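Local coordinates for protein CD180 antigen (PDB 3T6Q) that may cooperate with MD-1 and TLR4 in the B-cell innate immune response to bacterial lipopolysaccharide, leading to NF-kappa-B activation, at residues A[256-270]-A[280-294]. Numbering follows the deposited sequence. Where two conformers were deposited one is given.
Sequences VESINLQKHYFFNIS and LQELDLTATHLSELP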
loop_
_atom_site.group_PDB
_atom_site.type_symbol
_atom_site.label_atom_id
_atom_site.label_comp_id
_atom_site.label_asym_id
_atom_site.label_seq_id
_atom_site.Cartn_x
_atom_site.Cartn_y
_atom_site.Cartn_z
ATOM N N VAL A 256 -8.789 -30.053 -15.780
ATOM C CA VAL A 256 -8.502 -28.727 -16.367
ATOM C C VAL A 256 -8.730 -28.777 -17.875
ATOM O O VAL A 256 -8.245 -29.706 -18.550
ATOM C CB VAL A 256 -7.023 -28.296 -16.118
ATOM C CG1 VAL A 256 -6.757 -26.864 -16.635
ATOM C CG2 VAL A 256 -6.693 -28.317 -14.620
ATOM N N GLU A 257 -9.416 -27.778 -18.422
ATOM C CA GLU A 257 -9.603 -27.733 -19.871
ATOM C C GLU A 257 -8.398 -27.095 -20.578
ATOM O O GLU A 257 -7.940 -27.608 -21.589
ATOM C CB GLU A 257 -10.854 -26.947 -20.239
ATOM C CG GLU A 257 -11.518 -27.417 -21.518
ATOM C CD GLU A 257 -12.480 -28.595 -21.296
ATOM O OE1 GLU A 257 -13.547 -28.611 -21.969
ATOM O OE2 GLU A 257 -12.182 -29.491 -20.455
ATOM N N SER A 258 -7.887 -25.991 -20.025
ATOM C CA SER A 258 -6.897 -25.173 -20.724
ATOM C C SER A 258 -5.894 -24.684 -19.724
ATOM O O SER A 258 -6.278 -24.214 -18.642
ATOM C CB SER A 258 -7.589 -23.995 -21.438
ATOM O OG SER A 258 -6.643 -23.098 -21.999
ATOM N N ILE A 259 -4.611 -24.780 -20.074
ATOM C CA ILE A 259 -3.564 -24.344 -19.150
ATOM C C ILE A 259 -2.552 -23.489 -19.889
ATOM O O ILE A 259 -2.194 -23.782 -21.063
ATOM C CB ILE A 259 -2.880 -25.524 -18.417
ATOM C CG1 ILE A 259 -1.845 -25.042 -17.400
ATOM C CG2 ILE A 259 -2.257 -26.501 -19.392
ATOM C CD1 ILE A 259 -1.428 -26.165 -16.422
ATOM N N ASN A 260 -2.070 -22.443 -19.199
ATOM C CA ASN A 260 -1.047 -21.569 -19.794
ATOM C C ASN A 260 0.177 -21.664 -18.895
ATOM O O ASN A 260 0.066 -21.532 -17.652
ATOM C CB ASN A 260 -1.590 -20.106 -19.863
ATOM C CG ASN A 260 -0.597 -19.162 -20.560
ATOM O OD1 ASN A 260 0.511 -18.969 -20.077
ATOM N ND2 ASN A 260 -0.997 -18.588 -21.656
ATOM N N LEU A 261 1.344 -21.914 -19.487
ATOM C CA LEU A 261 2.582 -21.992 -18.761
ATOM C C LEU A 261 3.646 -21.054 -19.368
ATOM O O LEU A 261 4.840 -21.367 -19.367
ATOM C CB LEU A 261 3.082 -23.470 -18.795
ATOM C CG LEU A 261 2.260 -24.383 -17.866
ATOM C CD1 LEU A 261 2.371 -25.871 -18.175
ATOM C CD2 LEU A 261 2.632 -24.089 -16.391
ATOM N N GLN A 262 3.216 -19.921 -19.904
ATOM C CA GLN A 262 4.175 -19.074 -20.625
ATOM C C GLN A 262 5.402 -18.659 -19.782
ATOM O O GLN A 262 5.293 -18.465 -18.553
ATOM C CB GLN A 262 3.447 -17.834 -21.179
ATOM C CG GLN A 262 3.002 -16.833 -20.083
ATOM C CD GLN A 262 2.950 -15.392 -20.617
ATOM O OE1 GLN A 262 2.414 -15.136 -21.675
ATOM N NE2 GLN A 262 3.513 -14.461 -19.869
ATOM N N LYS A 263 6.548 -18.540 -20.459
ATOM C CA LYS A 263 7.777 -17.918 -19.930
ATOM C C LYS A 263 8.475 -18.733 -18.867
ATOM O O LYS A 263 9.495 -18.307 -18.360
ATOM C CB LYS A 263 7.556 -16.476 -19.469
ATOM C CG LYS A 263 7.163 -15.554 -20.629
ATOM C CD LYS A 263 7.598 -14.114 -20.376
ATOM C CE LYS A 263 7.463 -13.301 -21.670
ATOM N NZ LYS A 263 8.646 -13.438 -22.554
ATOM N N HIS A 264 7.931 -19.902 -18.508
ATOM C CA HIS A 264 8.736 -20.838 -17.713
ATOM C C HIS A 264 9.827 -21.420 -18.540
ATOM O O HIS A 264 9.731 -21.473 -19.793
ATOM C CB HIS A 264 7.870 -21.958 -17.100
ATOM C CG HIS A 264 6.956 -21.458 -16.016
ATOM N ND1 HIS A 264 7.412 -21.154 -14.769
ATOM C CD2 HIS A 264 5.605 -21.135 -16.039
ATOM C CE1 HIS A 264 6.394 -20.700 -14.021
ATOM N NE2 HIS A 264 5.281 -20.668 -14.803
ATOM N N TYR A 265 10.878 -21.878 -17.872
ATOM C CA TYR A 265 12.052 -22.355 -18.595
ATOM C C TYR A 265 11.963 -23.857 -18.886
ATOM O O TYR A 265 12.387 -24.672 -18.068
ATOM C CB TYR A 265 13.318 -22.011 -17.815
ATOM C CG TYR A 265 14.619 -22.204 -18.569
ATOM C CD1 TYR A 265 15.595 -23.100 -18.098
ATOM C CD2 TYR A 265 14.885 -21.493 -19.749
ATOM C CE1 TYR A 265 16.790 -23.272 -18.774
ATOM C CE2 TYR A 265 16.088 -21.659 -20.430
ATOM C CZ TYR A 265 17.025 -22.554 -19.932
ATOM O OH TYR A 265 18.211 -22.735 -20.588
ATOM N N PHE A 266 11.411 -24.206 -20.056
ATOM C CA PHE A 266 11.287 -25.593 -20.477
ATOM C C PHE A 266 12.510 -26.159 -21.227
ATOM O O PHE A 266 12.818 -27.321 -21.030
ATOM C CB PHE A 266 10.027 -25.833 -21.324
ATOM C CG PHE A 266 8.728 -25.926 -20.527
ATOM C CD1 PHE A 266 8.079 -27.173 -20.352
ATOM C CD2 PHE A 266 8.094 -24.782 -20.012
ATOM C CE1 PHE A 266 6.846 -27.242 -19.653
ATOM C CE2 PHE A 266 6.870 -24.849 -19.326
ATOM C CZ PHE A 266 6.254 -26.081 -19.133
ATOM N N PHE A 267 13.198 -25.365 -22.046
ATOM C CA PHE A 267 14.420 -25.831 -22.787
ATOM C C PHE A 267 14.989 -27.210 -22.356
ATOM O O PHE A 267 15.220 -27.446 -21.164
ATOM C CB PHE A 267 15.536 -24.762 -22.716
ATOM C CG PHE A 267 16.808 -25.157 -23.436
ATOM C CD1 PHE A 267 17.940 -25.569 -22.713
ATOM C CD2 PHE A 267 16.879 -25.131 -24.836
ATOM C CE1 PHE A 267 19.117 -25.943 -23.371
ATOM C CE2 PHE A 267 18.052 -25.512 -25.497
ATOM C CZ PHE A 267 19.171 -25.919 -24.766
ATOM N N ASN A 268 15.224 -28.113 -23.315
ATOM C CA ASN A 268 15.782 -29.469 -23.009
ATOM C C ASN A 268 14.855 -30.308 -22.116
ATOM O O ASN A 268 15.242 -30.978 -21.159
ATOM C CB ASN A 268 17.223 -29.451 -22.438
ATOM C CG ASN A 268 17.916 -30.826 -22.544
ATOM O OD1 ASN A 268 18.664 -31.250 -21.665
ATOM N ND2 ASN A 268 17.644 -31.522 -23.618
ATOM N N ILE A 269 13.611 -30.258 -22.508
ATOM C CA ILE A 269 12.505 -30.928 -21.892
ATOM C C ILE A 269 12.624 -32.484 -21.981
ATOM O O ILE A 269 13.038 -33.037 -23.002
ATOM C CB ILE A 269 11.275 -30.366 -22.650
ATOM C CG1 ILE A 269 9.979 -30.696 -22.015
ATOM C CG2 ILE A 269 11.227 -30.853 -24.097
ATOM C CD1 ILE A 269 8.858 -30.092 -22.829
ATOM N N SER A 270 12.259 -33.171 -20.902
ATOM C CA SER A 270 12.142 -34.626 -20.887
ATOM C C SER A 270 10.947 -35.042 -21.747
ATOM O O SER A 270 9.918 -34.330 -21.772
ATOM C CB SER A 270 11.934 -35.106 -19.430
ATOM O OG SER A 270 11.337 -36.403 -19.434
ATOM N N LEU A 280 -6.085 -32.457 -20.730
ATOM C CA LEU A 280 -6.093 -31.081 -21.293
ATOM C C LEU A 280 -6.597 -30.991 -22.724
ATOM O O LEU A 280 -6.287 -31.830 -23.576
ATOM C CB LEU A 280 -4.715 -30.403 -21.232
ATOM C CG LEU A 280 -4.261 -29.675 -19.950
ATOM C CD1 LEU A 280 -5.092 -28.448 -19.639
ATOM C CD2 LEU A 280 -4.225 -30.611 -18.740
ATOM N N GLN A 281 -7.379 -29.946 -22.975
ATOM C CA GLN A 281 -7.782 -29.629 -24.326
ATOM C C GLN A 281 -6.862 -28.594 -24.974
ATOM O O GLN A 281 -6.686 -28.611 -26.196
ATOM C CB GLN A 281 -9.235 -29.151 -24.343
ATOM C CG GLN A 281 -10.233 -30.198 -23.778
ATOM C CD GLN A 281 -10.194 -31.525 -24.499
ATOM O OE1 GLN A 281 -10.494 -31.618 -25.695
ATOM N NE2 GLN A 281 -9.842 -32.575 -23.769
ATOM N N GLU A 282 -6.323 -27.669 -24.170
ATOM C CA GLU A 282 -5.529 -26.574 -24.721
ATOM C C GLU A 282 -4.306 -26.389 -23.856
ATOM O O GLU A 282 -4.418 -26.406 -22.607
ATOM C CB GLU A 282 -6.284 -25.253 -24.689
ATOM C CG GLU A 282 -7.667 -25.308 -25.282
ATOM C CD GLU A 282 -8.216 -23.905 -25.547
ATOM O OE1 GLU A 282 -7.443 -22.881 -25.413
ATOM O OE2 GLU A 282 -9.422 -23.849 -25.878
ATOM N N LEU A 283 -3.154 -26.236 -24.507
ATOM C CA LEU A 283 -1.893 -26.052 -23.776
ATOM C C LEU A 283 -1.125 -24.881 -24.411
ATOM O O LEU A 283 -0.912 -24.828 -25.644
ATOM C CB LEU A 283 -1.035 -27.339 -23.789
ATOM C CG LEU A 283 0.447 -27.235 -23.399
ATOM C CD1 LEU A 283 0.514 -26.868 -21.915
ATOM C CD2 LEU A 283 1.045 -28.602 -23.670
ATOM N N ASP A 284 -0.726 -23.944 -23.573
ATOM C CA ASP A 284 -0.009 -22.745 -24.073
ATOM C C ASP A 284 1.417 -22.711 -23.525
ATOM O O ASP A 284 1.625 -22.507 -22.318
ATOM C CB ASP A 284 -0.754 -21.462 -23.664
ATOM C CG ASP A 284 -0.248 -20.228 -24.420
ATOM O OD1 ASP A 284 1.005 -20.066 -24.562
ATOM O OD2 ASP A 284 -1.113 -19.457 -24.915
ATOM N N LEU A 285 2.397 -22.849 -24.415
ATOM C CA LEU A 285 3.827 -22.831 -24.021
ATOM C C LEU A 285 4.576 -21.639 -24.642
ATOM O O LEU A 285 5.735 -21.765 -25.047
ATOM C CB LEU A 285 4.465 -24.154 -24.400
ATOM C CG LEU A 285 3.878 -25.397 -23.670
ATOM C CD1 LEU A 285 4.392 -26.680 -24.324
ATOM C CD2 LEU A 285 4.258 -25.391 -22.185
ATOM N N THR A 286 3.884 -20.496 -24.730
ATOM C CA THR A 286 4.435 -19.267 -25.300
ATOM C C THR A 286 5.750 -18.872 -24.614
ATOM O O THR A 286 5.819 -18.811 -23.362
ATOM C CB THR A 286 3.439 -18.105 -25.175
ATOM O OG1 THR A 286 2.302 -18.376 -25.983
ATOM C CG2 THR A 286 4.114 -16.762 -25.695
ATOM N N ALA A 287 6.785 -18.665 -25.413
ATOM C CA ALA A 287 8.067 -18.101 -24.913
ATOM C C ALA A 287 8.692 -18.926 -23.777
ATOM O O ALA A 287 9.129 -18.352 -22.776
ATOM C CB ALA A 287 7.870 -16.646 -24.486
ATOM N N THR A 288 8.770 -20.239 -23.949
ATOM C CA THR A 288 9.282 -21.121 -22.901
ATOM C C THR A 288 10.688 -21.627 -23.205
ATOM O O THR A 288 11.148 -22.630 -22.604
ATOM C CB THR A 288 8.342 -22.343 -22.654
ATOM O OG1 THR A 288 8.013 -22.988 -23.911
ATOM C CG2 THR A 288 7.058 -21.875 -21.868
ATOM N N HIS A 289 11.391 -20.926 -24.100
ATOM C CA HIS A 289 12.790 -21.281 -24.528
ATOM C C HIS A 289 12.918 -22.638 -25.185
ATOM O O HIS A 289 13.969 -23.269 -25.124
ATOM C CB HIS A 289 13.746 -21.166 -23.353
ATOM C CG HIS A 289 13.667 -19.835 -22.664
ATOM N ND1 HIS A 289 14.471 -18.798 -22.997
ATOM C CD2 HIS A 289 12.775 -19.352 -21.691
ATOM C CE1 HIS A 289 14.146 -17.722 -22.244
ATOM N NE2 HIS A 289 13.116 -18.068 -21.439
ATOM N N LEU A 290 11.845 -23.126 -25.798
ATOM C CA LEU A 290 11.902 -24.400 -26.545
ATOM C C LEU A 290 12.673 -24.287 -27.857
ATOM O O LEU A 290 12.402 -23.375 -28.666
ATOM C CB LEU A 290 10.474 -24.912 -26.856
ATOM C CG LEU A 290 9.548 -25.300 -25.693
ATOM C CD1 LEU A 290 8.078 -25.553 -26.146
ATOM C CD2 LEU A 290 10.127 -26.525 -25.011
ATOM N N SER A 291 13.609 -25.210 -28.081
ATOM C CA SER A 291 14.342 -25.273 -29.361
ATOM C C SER A 291 13.909 -26.511 -30.149
ATOM O O SER A 291 14.174 -26.627 -31.350
ATOM C CB SER A 291 15.851 -25.316 -29.115
ATOM O OG SER A 291 16.158 -26.418 -28.283
ATOM N N GLU A 292 13.256 -27.452 -29.460
ATOM C CA GLU A 292 12.758 -28.689 -30.096
ATOM C C GLU A 292 11.918 -29.448 -29.057
ATOM O O GLU A 292 12.053 -29.197 -27.851
ATOM C CB GLU A 292 13.912 -29.617 -30.602
ATOM C CG GLU A 292 14.783 -30.269 -29.525
ATOM C CD GLU A 292 15.850 -31.184 -30.123
ATOM O OE1 GLU A 292 15.704 -32.415 -30.046
ATOM O OE2 GLU A 292 16.825 -30.682 -30.704
ATOM N N LEU A 293 11.111 -30.384 -29.544
ATOM C CA LEU A 293 10.356 -31.300 -28.691
ATOM C C LEU A 293 10.728 -32.721 -29.102
ATOM O O LEU A 293 10.861 -33.013 -30.276
ATOM C CB LEU A 293 8.838 -31.068 -28.819
ATOM C CG LEU A 293 8.245 -29.726 -28.343
ATOM C CD1 LEU A 293 6.793 -29.654 -28.680
ATOM C CD2 LEU A 293 8.392 -29.553 -26.822
ATOM N N PRO A 294 10.927 -33.606 -28.115
ATOM C CA PRO A 294 11.285 -35.000 -28.400
ATOM C C PRO A 294 10.081 -35.714 -28.990
ATOM O O PRO A 294 8.948 -35.286 -28.745
ATOM C CB PRO A 294 11.598 -35.562 -27.002
ATOM C CG PRO A 294 10.862 -34.654 -26.063
ATOM C CD PRO A 294 10.954 -33.292 -26.686
HETATM O O HOH W 1 10.434 -15.896 -22.206
HETATM O O HOH W 2 11.221 -16.517 -19.671
HETATM O O HOH W 3 14.223 -27.320 -26.243
HETATM O O HOH W 4 13.734 -29.743 -25.659
#
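With CG of Y265 trans to the backbone N (chi1 -169°) and CG of H289 turned beside its own N (chi1 -53°), the two rings meet edge-to-face: the CD2 edge of Y265 lies over one face of the imidazole, centroids 5.2 Å apart. Trans first torsions on N260 and D284 lay amide and carboxylate alongside each other; ND2 of N260 lies 3.4 Å from OD2 of D284, at an angle too poor for a hydrogen bond. The OD1 atoms of both groups close Asx turns within their own segments: N260 OD1 takes the NH of Q262, while D284 OD1 takes both the NH and the hydroxyl of T286, the latter through its syn lone pair. These are neighbouring coils, LRR 8 and LRR 9, of the leucine-rich repeat solenoid of the Toll-like receptor family, and strands 258-260 and 282-284 run parallel (4° between their directions), S258 beside E282, I259 beside L283 and N260 beside D284. The backbone ladder begins at E257 O, which accepts from the NH groups of Q281 and E282, runs through the NH and carbonyl of I259 and the NH of L261, and continues to K263 N on T286 O and F266 N on T288 O. On the buried side, I259 CG2 presses against L280 CD1 at 3.4 Å, a tight carbon pair, and meets L283 CD1 alongside. Farther round the coil, L285 CD2 sits over one face of the F266 ring, 4.0 Å from its centroid, in a CH-pi contact; I269 CG2 rests on CD of P294 at 3.6 Å. At the turn that the chain of another protein also packs against, one water joins K263 NZ to A287 O and another joins K263 O to H289 NE2. K263 NZ also salt-bridges E236, and Q262 NE2 hydrogen-bonds to T234 O and to the backbone of that other chain.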